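Side-chain contact in periplasmic beta-glucosidase (Pseudomonas aeruginosa, PDB 6R5T), which probably hydrolyses terminal, non-reducing beta-D-glucosyl residues of glucosides in the periplasm, releasing beta-D-glucose, as a family 3 glycoside hydrolase: residues A30-E35 and N286-L291. The protein carries 1 engineered substitution. Residues are numbered along the deposited sequence; the frame is centred on the assembly and turned at random.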
loop_
_atom_site.group_PDB
_atom_site.type_symbol
_atom_site.label_atom_id
_atom_site.label_comp_id
_atom_site.label_asym_id
_atom_site.label_seq_id
_atom_site.Cartn_x
_atom_site.Cartn_y
_atom_site.Cartn_z
ATOM N N ALA A 30 -26.815 -25.592 2.865
ATOM C CA ALA A 30 -27.355 -25.679 4.236
ATOM C C ALA A 30 -28.434 -24.606 4.417
ATOM O O ALA A 30 -29.474 -24.930 4.977
ATOM C CB ALA A 30 -26.238 -25.537 5.229
ATOM N N ASP A 31 -28.224 -23.408 3.866
ATOM C CA ASP A 31 -29.162 -22.263 3.977
ATOM C C ASP A 31 -30.431 -22.494 3.150
ATOM O O ASP A 31 -31.450 -21.840 3.428
ATOM C CB ASP A 31 -28.495 -20.963 3.509
ATOM C CG ASP A 31 -27.501 -20.372 4.497
ATOM O OD1 ASP A 31 -27.724 -20.526 5.720
ATOM O OD2 ASP A 31 -26.514 -19.744 4.037
ATOM N N HIS A 32 -30.344 -23.265 2.071
ATOM C CA HIS A 32 -31.447 -23.493 1.112
ATOM C C HIS A 32 -31.428 -24.954 0.701
ATOM O O HIS A 32 -30.996 -25.300 -0.384
ATOM C CB HIS A 32 -31.332 -22.623 -0.126
ATOM C CG HIS A 32 -31.253 -21.168 0.191
ATOM N ND1 HIS A 32 -30.075 -20.488 0.135
ATOM C CD2 HIS A 32 -32.217 -20.273 0.501
ATOM C CE1 HIS A 32 -30.307 -19.218 0.459
ATOM N NE2 HIS A 32 -31.626 -19.067 0.672
ATOM N N PRO A 33 -31.966 -25.821 1.571
ATOM C CA PRO A 33 -32.075 -27.230 1.246
ATOM C C PRO A 33 -32.869 -27.428 -0.044
ATOM O O PRO A 33 -33.777 -26.649 -0.394
ATOM C CB PRO A 33 -32.840 -27.836 2.424
ATOM C CG PRO A 33 -32.726 -26.839 3.522
ATOM C CD PRO A 33 -32.539 -25.482 2.873
ATOM N N LYS A 34 -32.519 -28.483 -0.757
ATOM C CA LYS A 34 -33.029 -28.701 -2.110
ATOM C C LYS A 34 -34.563 -28.708 -2.119
ATOM O O LYS A 34 -35.121 -28.095 -3.052
ATOM C CB LYS A 34 -32.557 -30.034 -2.661
ATOM C CG LYS A 34 -32.935 -30.260 -4.112
ATOM C CD LYS A 34 -31.860 -31.034 -4.863
ATOM C CE LYS A 34 -32.394 -31.929 -5.957
ATOM N NZ LYS A 34 -31.369 -32.914 -6.384
ATOM N N GLU A 35 -35.206 -29.456 -1.226
ATOM C CA GLU A 35 -36.683 -29.645 -1.334
ATOM C C GLU A 35 -37.356 -28.293 -1.052
ATOM O O GLU A 35 -38.334 -27.984 -1.728
ATOM C CB GLU A 35 -37.259 -30.705 -0.388
ATOM C CG GLU A 35 -36.649 -32.106 -0.449
ATOM C CD GLU A 35 -36.025 -32.603 -1.749
ATOM O OE1 GLU A 35 -36.693 -32.511 -2.806
ATOM O OE2 GLU A 35 -34.860 -33.102 -1.698
ATOM N N ASN A 286 -30.389 -10.120 -5.458
ATOM C CA ASN A 286 -29.859 -10.388 -4.102
ATOM C C ASN A 286 -29.371 -11.825 -4.014
ATOM O O ASN A 286 -30.195 -12.767 -4.058
ATOM C CB ASN A 286 -30.993 -10.065 -3.136
ATOM C CG ASN A 286 -30.788 -10.385 -1.676
ATOM O OD1 ASN A 286 -31.790 -10.743 -1.016
ATOM N ND2 ASN A 286 -29.569 -10.202 -1.172
ATOM N N MET A 287 -28.059 -11.988 -3.881
ATOM C CA MET A 287 -27.425 -13.331 -3.823
ATOM C C MET A 287 -27.440 -13.865 -2.398
ATOM O O MET A 287 -26.799 -13.287 -1.478
ATOM C CB MET A 287 -26.017 -13.291 -4.428
ATOM C CG MET A 287 -25.348 -14.613 -4.570
ATOM S SD MET A 287 -23.743 -14.318 -5.441
ATOM C CE MET A 287 -23.597 -15.768 -6.472
ATOM N N ASN A 288 -28.144 -14.975 -2.246
ATOM C CA ASN A 288 -28.164 -15.959 -1.146
ATOM C C ASN A 288 -28.755 -15.466 0.178
ATOM O O ASN A 288 -29.340 -16.303 0.829
ATOM C CB ASN A 288 -26.799 -16.620 -1.004
ATOM C CG ASN A 288 -26.960 -18.128 -0.943
ATOM O OD1 ASN A 288 -27.659 -18.783 -1.750
ATOM N ND2 ASN A 288 -26.393 -18.668 0.113
ATOM N N ASP A 289 -28.626 -14.208 0.629
ATOM C CA ASP A 289 -28.972 -13.886 2.043
ATOM C C ASP A 289 -30.486 -13.685 2.246
ATOM O O ASP A 289 -30.917 -13.641 3.412
ATOM C CB ASP A 289 -28.128 -12.752 2.625
ATOM C CG ASP A 289 -28.237 -11.453 1.886
ATOM O OD1 ASP A 289 -29.350 -11.136 1.456
ATOM O OD2 ASP A 289 -27.196 -10.728 1.836
ATOM N N ASP A 290 -31.254 -13.617 1.160
ATOM C CA ASP A 290 -32.731 -13.493 1.167
ATOM C C ASP A 290 -33.224 -12.218 1.832
ATOM O O ASP A 290 -34.409 -12.141 2.118
ATOM C CB ASP A 290 -33.364 -14.729 1.803
ATOM C CG ASP A 290 -33.293 -15.936 0.902
ATOM O OD1 ASP A 290 -32.976 -15.793 -0.291
ATOM O OD2 ASP A 290 -33.536 -17.027 1.423
ATOM N N LEU A 291 -32.388 -11.201 1.982
ATOM C CA LEU A 291 -32.858 -9.964 2.630
ATOM C C LEU A 291 -33.931 -9.306 1.767
ATOM O O LEU A 291 -34.868 -8.750 2.341
ATOM C CB LEU A 291 -31.692 -9.006 2.882
ATOM C CG LEU A 291 -31.132 -9.076 4.295
ATOM C CD1 LEU A 291 -30.635 -10.457 4.614
ATOM C CD2 LEU A 291 -30.012 -8.068 4.502
#
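His-32 reaches from the loop after strand 24-26 to the turn after strand 286-287, neighbours in the parallel sheet of the TIM-barrel-like domain, and illustrates how one buried imidazole can tie two such loops together. Its NE2 donates to Asp-290 OD2 over 2.9 Å at 158°. The acceptor lies in the ring plane; the ring and carboxylate planes are turned 67° apart, and the N-H approaches OD2 from above the carboxylate plane. CG stands anti to the carbonyl carbon (chi1 -56°), which carries the ring on towards residues 286-291. Its CE1 edge is also filled: the backbone O of Asn-288 sits in the ring plane 3.1 Å from CE1. Asn-288 OD1, which accepts from Ser-27 N, lies off that plane, 3.5 Å from CE1. Packing slackens toward exposed Asp-31, whose OD2 stays 4.1 Å from Asn-288 ND2, too long for a bond. Within the turn itself, Asp-289 OD1 closes an Asx turn with Leu-291 N and takes a second bond from Asn-286 ND2 on the opposite face. Because Asp-290 OD1 forms a salt bridge with Arg-24, its carboxylate is shared between arginine and imidazole, a chemistry consistent with an ionised aspartate linking both loops.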